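PDB 2QGZ: putative primosome component from Streptococcus pyogenes serotype M3, which probably loads the replicative helicase onto DNA during primosome assembly, using an ATP-binding domain of the P-loop NTPase class. Local coordinates for residues 102-105 and 106-109; 140-143 and 144-148; 172-175 and 176-180; 185-189 and 190-194. All coordinates share one frame; numbering follows the deposited sequence.

Contact 1 (102-105 and 106-109)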
ATOM      1  N   GLN A 102      18.707  -1.311  17.055  1.00 81.80           N
ATOM      2  CA  GLN A 102      17.823  -2.077  16.183  1.00 80.52           C
ATOM      3  C   GLN A 102      16.880  -1.154  15.406  1.00 78.84           C
ATOM      4  O   GLN A 102      15.749  -1.523  15.086  1.00 78.47           O
ATOM      5  CB  GLN A 102      17.022  -3.089  17.015  1.00 81.64           C
ATOM      6  CG  GLN A 102      16.240  -4.093  16.194  1.00 82.10           C
ATOM      7  CD  GLN A 102      17.090  -4.736  15.112  1.00 83.07           C
ATOM      8  OE1 GLN A 102      17.493  -4.077  14.149  1.00 83.00           O
ATOM      9  NE2 GLN A 102      17.368  -6.030  15.266  1.00 82.46           N
ATOM     10  N   ALA A 103      17.363   0.051  15.110  1.00 75.95           N
ATOM     11  CA  ALA A 103      16.592   1.038  14.363  1.00 72.50           C
ATOM     12  C   ALA A 103      16.900   0.887  12.880  1.00 70.17           C
ATOM     13  O   ALA A 103      16.553   1.745  12.067  1.00 68.13           O
ATOM     14  CB  ALA A 103      16.946   2.444  14.828  1.00 72.10           C
ATOM     15  N   ALA A 104      17.558  -0.217  12.538  1.00 67.65           N
ATOM     16  CA  ALA A 104      17.921  -0.495  11.159  1.00 66.13           C
ATOM     17  C   ALA A 104      16.721  -0.982  10.352  1.00 64.95           C
ATOM     18  O   ALA A 104      16.557  -0.603   9.195  1.00 64.57           O
ATOM     19  CB  ALA A 104      19.042  -1.531  11.110  1.00 65.69           C
ATOM     20  N   ILE A 105      15.883  -1.822  10.954  1.00 63.81           N
ATOM     21  CA  ILE A 105      14.712  -2.339  10.248  1.00 63.67           C
ATOM     22  C   ILE A 105      13.721  -1.209   9.999  1.00 61.92           C
ATOM     23  O   ILE A 105      13.014  -1.186   8.994  1.00 60.17           O
ATOM     24  CB  ILE A 105      14.009  -3.471  11.043  1.00 65.10           C
ATOM     25  CG1 ILE A 105      13.519  -2.946  12.389  1.00 67.35           C
ATOM     26  CG2 ILE A 105      14.972  -4.638  11.256  1.00 65.23           C
ATOM     27  CD1 ILE A 105      12.905  -4.026  13.279  1.00 70.30           C
ATOM     28  N   SER A 106      13.697  -0.257  10.919  1.00 60.24           N
ATOM     29  CA  SER A 106      12.804   0.880  10.816  1.00 58.81           C
ATOM     30  C   SER A 106      13.188   1.812   9.670  1.00 58.80           C
ATOM     31  O   SER A 106      12.317   2.378   9.013  1.00 59.41           O
ATOM     32  CB  SER A 106      12.806   1.650  12.134  1.00 57.70           C
ATOM     33  OG  SER A 106      11.903   2.733  12.083  1.00 58.05           O
ATOM     34  N   GLU A 107      14.487   1.965   9.423  1.00 58.62           N
ATOM     35  CA  GLU A 107      14.963   2.850   8.360  1.00 57.59           C
ATOM     36  C   GLU A 107      14.762   2.319   6.934  1.00 54.99           C
ATOM     37  O   GLU A 107      14.845   3.088   5.973  1.00 54.49           O
ATOM     38  CB  GLU A 107      16.443   3.185   8.568  1.00 60.79           C
ATOM     39  CG  GLU A 107      17.392   2.017   8.357  1.00 64.83           C
ATOM     40  CD  GLU A 107      18.850   2.447   8.332  1.00 68.94           C
ATOM     41  OE1 GLU A 107      19.220   3.219   7.418  1.00 69.98           O
ATOM     42  OE2 GLU A 107      19.622   2.019   9.223  1.00 69.71           O
ATOM     43  N   ARG A 108      14.511   1.018   6.793  1.00 52.03           N
ATOM     44  CA  ARG A 108      14.280   0.433   5.472  1.00 49.71           C
ATOM     45  C   ARG A 108      12.878   0.793   4.967  1.00 48.70           C
ATOM     46  O   ARG A 108      12.531   0.503   3.817  1.00 48.33           O
ATOM     47  CB  ARG A 108      14.377  -1.094   5.511  1.00 49.20           C
ATOM     48  CG  ARG A 108      15.689  -1.665   5.974  1.00 47.55           C
ATOM     49  CD  ARG A 108      15.807  -3.105   5.499  1.00 48.12           C
ATOM     50  NE  ARG A 108      17.028  -3.753   5.973  1.00 50.17           N
ATOM     51  CZ  ARG A 108      17.219  -4.185   7.217  1.00 50.96           C
ATOM     52  NH1 ARG A 108      16.265  -4.048   8.135  1.00 48.84           N
ATOM     53  NH2 ARG A 108      18.370  -4.753   7.543  1.00 51.22           N
ATOM     54  N   ILE A 109      12.077   1.406   5.836  1.00 47.56           N
ATOM     55  CA  ILE A 109      10.711   1.789   5.499  1.00 46.27           C
ATOM     56  C   ILE A 109      10.602   3.255   5.100  1.00 46.29           C
ATOM     57  O   ILE A 109      10.535   4.140   5.955  1.00 48.09           O
ATOM     58  CB  ILE A 109       9.761   1.532   6.692  1.00 44.35           C
ATOM     59  CG1 ILE A 109       9.783   0.051   7.061  1.00 42.84           C
ATOM     60  CG2 ILE A 109       8.355   1.958   6.347  1.00 42.43           C
ATOM     61  CD1 ILE A 109       8.957  -0.275   8.284  1.00 42.31           C
TER
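The short helix 104-107, one loosely wound turn leading into the edge strand 109-112 of the parallel sheet, is where Ile105 and Arg108 meet. Its backbone bonding is poor by geometry: Glu107 N reaches Ala103 O at 3.4 Å with an N-H...O angle of 140°, and Arg108 N reaches Ile105 O at 3.5 Å; both bonds are weak. The side-chain contact is more definite. Arg108 runs extended from CG to NE, back along the turn, and its guanidinium comes to rest against Ile105, with NH1 3.4 Å from Ile105 CG2. Ile105 CB lies at the guanidinium edge, in its plane. Ile105 has CG1 between its backbone N and carbonyl carbon (chi1 61°), which puts CG2 beside the backbone N, where NH1 arrives. The polar end has its main partner on helix 165-179: Arg108 NH1 bonds to Ser177 OG, which also bonds to Ile105 O. With such weak internal bonds, the turn probably owes much of its position to this shared hydroxyl, and the Arg108 charge probably lies against the aliphatic surface of Ile105, with Ser177 OG as polar partner.

Contact 2 (140-143 and 144-148)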
ATOM      1  N   ILE A 140      -1.646 -11.065   5.200  1.00 32.65           N
ATOM      2  CA  ILE A 140      -0.437 -10.287   5.403  1.00 34.01           C
ATOM      3  C   ILE A 140       0.707 -11.207   5.873  1.00 33.96           C
ATOM      4  O   ILE A 140       1.858 -11.011   5.498  1.00 31.89           O
ATOM      5  CB  ILE A 140      -0.699  -9.138   6.425  1.00 36.06           C
ATOM      6  CG1 ILE A 140      -0.756  -7.811   5.685  1.00 38.23           C
ATOM      7  CG2 ILE A 140       0.364  -9.085   7.503  1.00 36.23           C
ATOM      8  CD1 ILE A 140      -1.994  -7.648   4.838  1.00 38.78           C
ATOM      9  N   LEU A 141       0.385 -12.219   6.676  1.00 33.68           N
ATOM     10  CA  LEU A 141       1.408 -13.140   7.161  1.00 36.03           C
ATOM     11  C   LEU A 141       1.890 -14.067   6.050  1.00 35.87           C
ATOM     12  O   LEU A 141       3.061 -14.437   6.014  1.00 36.10           O
ATOM     13  CB  LEU A 141       0.889 -13.970   8.339  1.00 35.88           C
ATOM     14  CG  LEU A 141       0.531 -13.182   9.597  1.00 36.66           C
ATOM     15  CD1 LEU A 141       0.160 -14.153  10.710  1.00 36.95           C
ATOM     16  CD2 LEU A 141       1.707 -12.310  10.015  1.00 37.29           C
ATOM     17  N   ASP A 142       0.989 -14.448   5.150  1.00 36.64           N
ATOM     18  CA  ASP A 142       1.370 -15.306   4.034  1.00 37.14           C
ATOM     19  C   ASP A 142       2.318 -14.553   3.119  1.00 35.65           C
ATOM     20  O   ASP A 142       3.283 -15.121   2.607  1.00 35.82           O
ATOM     21  CB  ASP A 142       0.153 -15.733   3.215  1.00 37.59           C
ATOM     22  CG  ASP A 142      -0.727 -16.724   3.949  1.00 42.78           C
ATOM     23  OD1 ASP A 142      -0.178 -17.557   4.722  1.00 38.79           O
ATOM     24  OD2 ASP A 142      -1.965 -16.678   3.737  1.00 42.25           O
ATOM     25  N   PHE A 143       2.035 -13.272   2.915  1.00 34.29           N
ATOM     26  CA  PHE A 143       2.858 -12.453   2.046  1.00 34.61           C
ATOM     27  C   PHE A 143       4.285 -12.364   2.565  1.00 35.67           C
ATOM     28  O   PHE A 143       5.237 -12.583   1.822  1.00 37.22           O
ATOM     29  CB  PHE A 143       2.292 -11.039   1.920  1.00 32.64           C
ATOM     30  CG  PHE A 143       3.017 -10.205   0.904  1.00 32.55           C
ATOM     31  CD1 PHE A 143       2.618 -10.208  -0.427  1.00 28.05           C
ATOM     32  CD2 PHE A 143       4.146  -9.469   1.269  1.00 29.94           C
ATOM     33  CE1 PHE A 143       3.336  -9.494  -1.386  1.00 29.88           C
ATOM     34  CE2 PHE A 143       4.868  -8.753   0.326  1.00 28.30           C
ATOM     35  CZ  PHE A 143       4.463  -8.766  -1.012  1.00 29.92           C
ATOM     36  N   VAL A 144       4.432 -12.029   3.840  1.00 36.34           N
ATOM     37  CA  VAL A 144       5.753 -11.920   4.441  1.00 38.33           C
ATOM     38  C   VAL A 144       6.482 -13.264   4.390  1.00 40.80           C
ATOM     39  O   VAL A 144       7.645 -13.339   4.010  1.00 42.22           O
ATOM     40  CB  VAL A 144       5.655 -11.460   5.910  1.00 36.79           C
ATOM     41  CG1 VAL A 144       7.010 -11.565   6.586  1.00 37.83           C
ATOM     42  CG2 VAL A 144       5.151 -10.037   5.970  1.00 36.18           C
ATOM     43  N   GLU A 145       5.780 -14.323   4.762  1.00 41.77           N
ATOM     44  CA  GLU A 145       6.353 -15.660   4.791  1.00 45.51           C
ATOM     45  C   GLU A 145       6.778 -16.162   3.402  1.00 46.24           C
ATOM     46  O   GLU A 145       7.827 -16.792   3.251  1.00 46.20           O
ATOM     47  CB  GLU A 145       5.331 -16.613   5.422  1.00 47.58           C
ATOM     48  CG  GLU A 145       5.894 -17.895   5.983  1.00 50.57           C
ATOM     49  CD  GLU A 145       4.826 -18.779   6.629  1.00 52.22           C
ATOM     50  OE1 GLU A 145       5.169 -19.899   7.062  1.00 52.30           O
ATOM     51  OE2 GLU A 145       3.648 -18.361   6.703  1.00 49.69           O
ATOM     52  N   GLN A 146       5.969 -15.860   2.389  1.00 46.88           N
ATOM     53  CA  GLN A 146       6.239 -16.296   1.022  1.00 47.64           C
ATOM     54  C   GLN A 146       7.065 -15.337   0.149  1.00 47.55           C
ATOM     55  O   GLN A 146       7.302 -15.621  -1.018  1.00 46.97           O
ATOM     56  CB  GLN A 146       4.910 -16.607   0.329  1.00 47.76           C
ATOM     57  CG  GLN A 146       4.157 -17.747   0.980  1.00 50.41           C
ATOM     58  CD  GLN A 146       2.683 -17.789   0.608  1.00 52.99           C
ATOM     59  OE1 GLN A 146       1.913 -18.549   1.199  1.00 54.29           O
ATOM     60  NE2 GLN A 146       2.280 -16.974  -0.365  1.00 51.03           N
ATOM     61  N   TYR A 147       7.509 -14.216   0.708  1.00 47.95           N
ATOM     62  CA  TYR A 147       8.291 -13.256  -0.064  1.00 47.82           C
ATOM     63  C   TYR A 147       9.760 -13.659  -0.233  1.00 50.19           C
ATOM     64  O   TYR A 147      10.448 -13.968   0.738  1.00 50.40           O
ATOM     65  CB  TYR A 147       8.221 -11.870   0.583  1.00 44.77           C
ATOM     66  CG  TYR A 147       8.953 -10.811  -0.205  1.00 43.02           C
ATOM     67  CD1 TYR A 147      10.325 -10.610  -0.040  1.00 40.91           C
ATOM     68  CD2 TYR A 147       8.286 -10.057  -1.172  1.00 42.13           C
ATOM     69  CE1 TYR A 147      11.015  -9.687  -0.822  1.00 40.97           C
ATOM     70  CE2 TYR A 147       8.965  -9.134  -1.965  1.00 42.16           C
ATOM     71  CZ  TYR A 147      10.327  -8.954  -1.786  1.00 41.92           C
ATOM     72  OH  TYR A 147      10.999  -8.056  -2.582  1.00 40.07           O
ATOM     73  N   PRO A 148      10.264 -13.648  -1.480  1.00 53.03           N
ATOM     74  CA  PRO A 148       9.537 -13.289  -2.701  1.00 54.74           C
ATOM     75  C   PRO A 148       8.959 -14.507  -3.419  1.00 55.51           C
ATOM     76  O   PRO A 148       9.510 -15.604  -3.342  1.00 55.36           O
ATOM     77  CB  PRO A 148      10.606 -12.602  -3.533  1.00 54.90           C
ATOM     78  CG  PRO A 148      11.804 -13.458  -3.236  1.00 53.79           C
ATOM     79  CD  PRO A 148      11.718 -13.653  -1.730  1.00 53.10           C
TER
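Val144, Glu145 and Gln146 give their backbone N-H groups to the carbonyls of Ile140, Leu141 and Asp142, four residues back in each case. The lengths shorten along the chain. Val144 N to Ile140 O is 3.2 Å, and this bond is the straightest, at 168°. Glu145 N to Leu141 O is 3.0 Å. Gln146 N to Asp142 O is 2.8 Å. Tyr147 N also makes a weak bond to Val144 O, three residues back. The carbonyls of this turn also draw on side chains: Lys180 NZ bonds to Val144 O, Ser149 OG to Gln146 O, and Gln152 NE2, weakly, to Phe143 O.

Among the side chains, Gln146 folds back along the helix with CG beside its own N (chi1 -63°), so that its CG lies 3.2 Å from Asp142 O and its OE1 faces Asp142 CB. Phe143 and Tyr147 point the same way, side by side, with CE2 of Phe143 4.0 Å from CD2 of Tyr147 and the ring planes 38° apart, an oblique pairing; Phe143 also meets Phe252 edge-to-face. Pro148, after a cis peptide bond, lays CB over the centre of one Tyr147 ring face. Asp142 OD1 and Glu145 OE2 stand 4.4 Å apart without a bond, and their like charges would add to the negative potential near the helix's C-terminal end, where the ammonium of Lys180 would be expected to offset the carbonyl dipoles there.

Contact 3 (172-175 and 176-180)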
ATOM      1  N   MET A 172       3.019  -4.881   8.186  1.00 29.03           N
ATOM      2  CA  MET A 172       3.543  -5.859   7.234  1.00 30.33           C
ATOM      3  C   MET A 172       4.913  -5.362   6.760  1.00 31.13           C
ATOM      4  O   MET A 172       5.857  -6.142   6.665  1.00 34.12           O
ATOM      5  CB  MET A 172       2.598  -6.007   6.031  1.00 26.25           C
ATOM      6  CG  MET A 172       3.027  -7.044   5.009  1.00 25.18           C
ATOM      7  SD  MET A 172       2.110  -6.913   3.441  1.00 22.59           S
ATOM      8  CE  MET A 172       2.777  -5.330   2.816  1.00 26.50           C
ATOM      9  N   ALA A 173       5.019  -4.065   6.476  1.00 30.89           N
ATOM     10  CA  ALA A 173       6.284  -3.481   6.019  1.00 31.74           C
ATOM     11  C   ALA A 173       7.368  -3.622   7.089  1.00 32.05           C
ATOM     12  O   ALA A 173       8.533  -3.868   6.783  1.00 32.21           O
ATOM     13  CB  ALA A 173       6.095  -1.997   5.666  1.00 27.64           C
ATOM     14  N   HIS A 174       6.974  -3.458   8.347  1.00 32.65           N
ATOM     15  CA  HIS A 174       7.917  -3.563   9.449  1.00 32.97           C
ATOM     16  C   HIS A 174       8.413  -4.996   9.610  1.00 33.62           C
ATOM     17  O   HIS A 174       9.580  -5.219   9.920  1.00 32.56           O
ATOM     18  CB  HIS A 174       7.266  -3.089  10.742  1.00 33.07           C
ATOM     19  CG  HIS A 174       8.240  -2.833  11.845  1.00 36.82           C
ATOM     20  ND1 HIS A 174       8.824  -3.848  12.576  1.00 37.26           N
ATOM     21  CD2 HIS A 174       8.757  -1.674  12.324  1.00 34.66           C
ATOM     22  CE1 HIS A 174       9.658  -3.323  13.458  1.00 37.88           C
ATOM     23  NE2 HIS A 174       9.636  -2.008  13.325  1.00 36.49           N
ATOM     24  N   GLU A 175       7.531  -5.963   9.384  1.00 34.98           N
ATOM     25  CA  GLU A 175       7.892  -7.367   9.508  1.00 38.52           C
ATOM     26  C   GLU A 175       8.754  -7.803   8.314  1.00 41.40           C
ATOM     27  O   GLU A 175       9.646  -8.645   8.452  1.00 41.18           O
ATOM     28  CB  GLU A 175       6.624  -8.209   9.597  1.00 39.23           C
ATOM     29  CG  GLU A 175       6.819  -9.621  10.087  1.00 42.51           C
ATOM     30  CD  GLU A 175       7.195  -9.704  11.558  1.00 46.23           C
ATOM     31  OE1 GLU A 175       6.864  -8.778  12.336  1.00 46.78           O
ATOM     32  OE2 GLU A 175       7.804 -10.723  11.946  1.00 48.13           O
ATOM     33  N   LEU A 176       8.488  -7.229   7.142  1.00 43.32           N
ATOM     34  CA  LEU A 176       9.269  -7.547   5.945  1.00 46.11           C
ATOM     35  C   LEU A 176      10.699  -7.057   6.122  1.00 46.68           C
ATOM     36  O   LEU A 176      11.651  -7.713   5.701  1.00 48.28           O
ATOM     37  CB  LEU A 176       8.665  -6.890   4.703  1.00 46.54           C
ATOM     38  CG  LEU A 176       7.612  -7.703   3.955  1.00 48.01           C
ATOM     39  CD1 LEU A 176       7.093  -6.908   2.770  1.00 49.62           C
ATOM     40  CD2 LEU A 176       8.224  -9.006   3.496  1.00 48.61           C
ATOM     41  N   SER A 177      10.848  -5.895   6.741  1.00 47.05           N
ATOM     42  CA  SER A 177      12.165  -5.345   6.975  1.00 48.17           C
ATOM     43  C   SER A 177      12.898  -6.129   8.058  1.00 50.99           C
ATOM     44  O   SER A 177      14.109  -6.297   7.984  1.00 53.24           O
ATOM     45  CB  SER A 177      12.065  -3.885   7.393  1.00 46.72           C
ATOM     46  OG  SER A 177      13.325  -3.426   7.841  1.00 47.37           O
ATOM     47  N   GLU A 178      12.167  -6.613   9.057  1.00 53.05           N
ATOM     48  CA  GLU A 178      12.790  -7.362  10.145  1.00 55.73           C
ATOM     49  C   GLU A 178      13.147  -8.799   9.784  1.00 55.76           C
ATOM     50  O   GLU A 178      14.261  -9.245  10.044  1.00 57.08           O
ATOM     51  CB  GLU A 178      11.894  -7.370  11.388  1.00 57.21           C
ATOM     52  CG  GLU A 178      12.491  -8.164  12.549  1.00 61.91           C
ATOM     53  CD  GLU A 178      11.701  -8.044  13.841  1.00 64.42           C
ATOM     54  OE1 GLU A 178      12.177  -8.566  14.874  1.00 67.62           O
ATOM     55  OE2 GLU A 178      10.609  -7.434  13.830  1.00 67.67           O
ATOM     56  N   LYS A 179      12.209  -9.529   9.197  1.00 55.18           N
ATOM     57  CA  LYS A 179      12.471 -10.915   8.834  1.00 56.19           C
ATOM     58  C   LYS A 179      13.331 -10.998   7.590  1.00 55.88           C
ATOM     59  O   LYS A 179      14.395 -11.609   7.603  1.00 58.06           O
ATOM     60  CB  LYS A 179      11.153 -11.665   8.640  1.00 56.68           C
ATOM     61  CG  LYS A 179      10.401 -11.834   9.949  1.00 57.30           C
ATOM     62  CD  LYS A 179      11.281 -12.569  10.947  1.00 57.49           C
ATOM     63  CE  LYS A 179      10.705 -12.536  12.342  1.00 58.89           C
ATOM     64  NZ  LYS A 179      11.509 -13.386  13.273  1.00 58.77           N
ATOM     65  N   LYS A 180      12.859 -10.390   6.512  1.00 55.03           N
ATOM     66  CA  LYS A 180      13.612 -10.353   5.275  1.00 53.00           C
ATOM     67  C   LYS A 180      14.340  -9.017   5.387  1.00 53.16           C
ATOM     68  O   LYS A 180      14.207  -8.337   6.407  1.00 53.60           O
ATOM     69  CB  LYS A 180      12.657 -10.357   4.090  1.00 53.04           C
ATOM     70  CG  LYS A 180      11.672 -11.527   4.095  1.00 52.31           C
ATOM     71  CD  LYS A 180      12.397 -12.847   4.140  1.00 53.27           C
ATOM     72  CE  LYS A 180      11.560 -13.964   3.536  1.00 55.57           C
ATOM     73  NZ  LYS A 180      10.260 -14.142   4.218  1.00 56.82           N
TER
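Four backbone hydrogen bonds join the segments. Leu176 N, Ser177 N, Glu178 N and Lys179 N bond to the oxygens of Met172, Ala173, His174 and Glu175; the last, Lys179 N to Glu175 O, is short and straight at 2.8 Å and 170°. Among charged groups, Glu175 and Lys179 lie side by side, pointing the same way. Glu175 bends at its second torsion (chi2 70°), which brings OE2 against the lysine chain, 3.4 Å from Lys179 CE and 3.5 Å from Lys179 CG. The ammonium stays farther off: Lys179 NZ is 4.8 Å from Glu175 OE2, too far for a salt bridge, so any attraction is probably long-range and modest.

This is the last part of helix 165-179, whose first residues belong to a probable Walker A (P-loop) pattern and which packs beside helix 131-146. The buried Met172 and Leu176 both touch Phe143 of that helix.

Two further pairs of ionisable groups are near without bonding. Glu178 OE2 stands at the His174 ring edge, near its plane and 4.2 Å from ND1, with the carboxylate turned 81° to the ring. The same oxygen lies 4.3 Å from Glu175 OE1, a pair of like charges. Beyond the helix, the His174 ring meets that of His122.

Contact 4 (185-189 and 190-194)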
ATOM      1  N   THR A 185       7.902   1.147   0.721  1.00 38.49           N
ATOM      2  CA  THR A 185       7.581   2.560   0.690  1.00 38.36           C
ATOM      3  C   THR A 185       6.096   2.701   0.953  1.00 38.74           C
ATOM      4  O   THR A 185       5.271   2.080   0.277  1.00 37.29           O
ATOM      5  CB  THR A 185       7.902   3.209  -0.664  1.00 39.94           C
ATOM      6  OG1 THR A 185       9.318   3.199  -0.873  1.00 44.32           O
ATOM      7  CG2 THR A 185       7.410   4.653  -0.692  1.00 38.61           C
ATOM      8  N   LEU A 186       5.769   3.501   1.961  1.00 37.63           N
ATOM      9  CA  LEU A 186       4.386   3.771   2.328  1.00 38.06           C
ATOM     10  C   LEU A 186       4.150   5.182   1.812  1.00 37.59           C
ATOM     11  O   LEU A 186       4.827   6.120   2.210  1.00 37.32           O
ATOM     12  CB  LEU A 186       4.233   3.716   3.845  1.00 40.57           C
ATOM     13  CG  LEU A 186       4.651   2.384   4.473  1.00 41.00           C
ATOM     14  CD1 LEU A 186       4.908   2.557   5.960  1.00 44.99           C
ATOM     15  CD2 LEU A 186       3.564   1.368   4.237  1.00 44.16           C
ATOM     16  N   LEU A 187       3.182   5.328   0.925  1.00 37.69           N
ATOM     17  CA  LEU A 187       2.913   6.616   0.317  1.00 38.34           C
ATOM     18  C   LEU A 187       1.460   7.062   0.428  1.00 38.93           C
ATOM     19  O   LEU A 187       0.546   6.301   0.124  1.00 38.04           O
ATOM     20  CB  LEU A 187       3.346   6.533  -1.147  1.00 36.79           C
ATOM     21  CG  LEU A 187       2.999   7.607  -2.170  1.00 39.60           C
ATOM     22  CD1 LEU A 187       4.030   7.568  -3.286  1.00 39.97           C
ATOM     23  CD2 LEU A 187       1.590   7.379  -2.717  1.00 40.26           C
ATOM     24  N   HIS A 188       1.245   8.295   0.873  1.00 40.29           N
ATOM     25  CA  HIS A 188      -0.110   8.821   0.985  1.00 43.23           C
ATOM     26  C   HIS A 188      -0.443   9.396  -0.390  1.00 43.58           C
ATOM     27  O   HIS A 188      -0.042  10.514  -0.711  1.00 41.66           O
ATOM     28  CB  HIS A 188      -0.179   9.915   2.050  1.00 43.76           C
ATOM     29  CG  HIS A 188      -1.573  10.369   2.352  1.00 46.06           C
ATOM     30  ND1 HIS A 188      -2.000  11.662   2.138  1.00 46.10           N
ATOM     31  CD2 HIS A 188      -2.643   9.695   2.840  1.00 47.53           C
ATOM     32  CE1 HIS A 188      -3.273  11.765   2.483  1.00 48.25           C
ATOM     33  NE2 HIS A 188      -3.686  10.585   2.912  1.00 46.97           N
ATOM     34  N   PHE A 189      -1.178   8.626  -1.189  1.00 44.82           N
ATOM     35  CA  PHE A 189      -1.524   9.028  -2.551  1.00 46.57           C
ATOM     36  C   PHE A 189      -2.051  10.452  -2.761  1.00 48.01           C
ATOM     37  O   PHE A 189      -1.499  11.203  -3.568  1.00 48.52           O
ATOM     38  CB  PHE A 189      -2.511   8.038  -3.182  1.00 45.33           C
ATOM     39  CG  PHE A 189      -2.648   8.212  -4.662  1.00 45.01           C
ATOM     40  CD1 PHE A 189      -1.586   7.906  -5.508  1.00 43.28           C
ATOM     41  CD2 PHE A 189      -3.811   8.748  -5.212  1.00 46.30           C
ATOM     42  CE1 PHE A 189      -1.676   8.138  -6.877  1.00 44.13           C
ATOM     43  CE2 PHE A 189      -3.913   8.984  -6.585  1.00 43.47           C
ATOM     44  CZ  PHE A 189      -2.845   8.680  -7.416  1.00 45.54           C
ATOM     45  N   PRO A 190      -3.131  10.838  -2.059  1.00 50.24           N
ATOM     46  CA  PRO A 190      -3.667  12.197  -2.230  1.00 51.31           C
ATOM     47  C   PRO A 190      -2.598  13.301  -2.157  1.00 53.11           C
ATOM     48  O   PRO A 190      -2.675  14.289  -2.887  1.00 53.66           O
ATOM     49  CB  PRO A 190      -4.695  12.302  -1.110  1.00 51.59           C
ATOM     50  CG  PRO A 190      -5.217  10.895  -1.023  1.00 50.70           C
ATOM     51  CD  PRO A 190      -3.948  10.068  -1.103  1.00 49.32           C
ATOM     52  N   SER A 191      -1.602  13.131  -1.288  1.00 52.56           N
ATOM     53  CA  SER A 191      -0.534  14.122  -1.148  1.00 52.99           C
ATOM     54  C   SER A 191       0.515  13.988  -2.243  1.00 52.90           C
ATOM     55  O   SER A 191       1.089  14.979  -2.683  1.00 52.38           O
ATOM     56  CB  SER A 191       0.149  13.992   0.213  1.00 51.70           C
ATOM     57  OG  SER A 191      -0.778  14.214   1.256  1.00 55.60           O
ATOM     58  N   PHE A 192       0.770  12.758  -2.671  1.00 52.04           N
ATOM     59  CA  PHE A 192       1.743  12.502  -3.724  1.00 52.48           C
ATOM     60  C   PHE A 192       1.219  13.082  -5.038  1.00 53.56           C
ATOM     61  O   PHE A 192       1.958  13.715  -5.783  1.00 51.98           O
ATOM     62  CB  PHE A 192       1.956  10.995  -3.866  1.00 51.01           C
ATOM     63  CG  PHE A 192       2.826  10.603  -5.023  1.00 48.77           C
ATOM     64  CD1 PHE A 192       4.209  10.688  -4.930  1.00 48.89           C
ATOM     65  CD2 PHE A 192       2.258  10.122  -6.201  1.00 48.40           C
ATOM     66  CE1 PHE A 192       5.020  10.292  -5.996  1.00 48.49           C
ATOM     67  CE2 PHE A 192       3.055   9.724  -7.276  1.00 48.27           C
ATOM     68  CZ  PHE A 192       4.440   9.808  -7.173  1.00 49.26           C
ATOM     69  N   ALA A 193      -0.065  12.858  -5.309  1.00 54.93           N
ATOM     70  CA  ALA A 193      -0.693  13.351  -6.528  1.00 56.78           C
ATOM     71  C   ALA A 193      -0.508  14.859  -6.643  1.00 57.94           C
ATOM     72  O   ALA A 193      -0.005  15.353  -7.654  1.00 58.62           O
ATOM     73  CB  ALA A 193      -2.181  13.004  -6.531  1.00 55.89           C
ATOM     74  N   ILE A 194      -0.919  15.580  -5.603  1.00 59.45           N
ATOM     75  CA  ILE A 194      -0.802  17.034  -5.566  1.00 60.86           C
ATOM     76  C   ILE A 194       0.651  17.514  -5.651  1.00 62.27           C
ATOM     77  O   ILE A 194       0.957  18.432  -6.410  1.00 63.11           O
ATOM     78  CB  ILE A 194      -1.446  17.607  -4.280  1.00 61.74           C
ATOM     79  CG1 ILE A 194      -2.962  17.424  -4.337  1.00 62.05           C
ATOM     80  CG2 ILE A 194      -1.094  19.080  -4.122  1.00 61.84           C
ATOM     81  CD1 ILE A 194      -3.693  17.991  -3.146  1.00 63.48           C
TER
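The His188 ring takes Pro190 CD over the centre of one face, 4.0 Å from the ring centroid and 5° off the normal, a CH-pi contact in which the two side chains cross at about a right angle. At the edge of the same ring lies Ser191: ND1 and OG are 3.0 Å apart in a hydrogen bond, nearly straight at 163°. His188 NE2 has a second, weak bond to Asp222 OD1, so both nitrogens have partners, which would restrain the ring's rotation. The Phe192 ring carries Leu187 CD1 over one face, offset toward the rim and 3.5 Å from CD1 of the ring; CG of Phe192 stands anti to the backbone N, which turns the ring back toward the strand. Phe189 meets its neighbours obliquely, its CE2 being 4.4 Å from Ala193 CB.

The backbone closes the turn. His188 O accepts Phe192 N at 3.1 Å and more weakly Ser191 N; Phe189 O accepts Ala193 N at 2.8 Å. His188 thus holds the N-cap position where strand 184-188 runs into helix 189-197, with the axes of 185-188 and 190-194 at 75°. Such a strand-to-helix junction at the C-terminal end of a parallel strand belongs to the three-layer P-loop NTPase fold, and the His188 side chain lies near the probable Walker A residues.

In the fold
From the N terminus, the four contacts follow one another in series, each within one continuous stretch, so none nests in or crosses another and none closes a long loop. Contact 1 leads into edge strand 109-112, and contact 2 lies toward the end of helix 131-146. Contact 3, at the end of helix 165-179, touches both contact 1, its centre about 9 Å away, and contact 2, about 10 Å away, tying the N-terminal turn and both helices together on the same side of the chain's centre. The chain then enters strand 184-188 and contact 4, which touches contact 1 through Leu186 and Ile109 on the neighbouring strand. Contacts 2 and 4 lie on opposite sides of that centre.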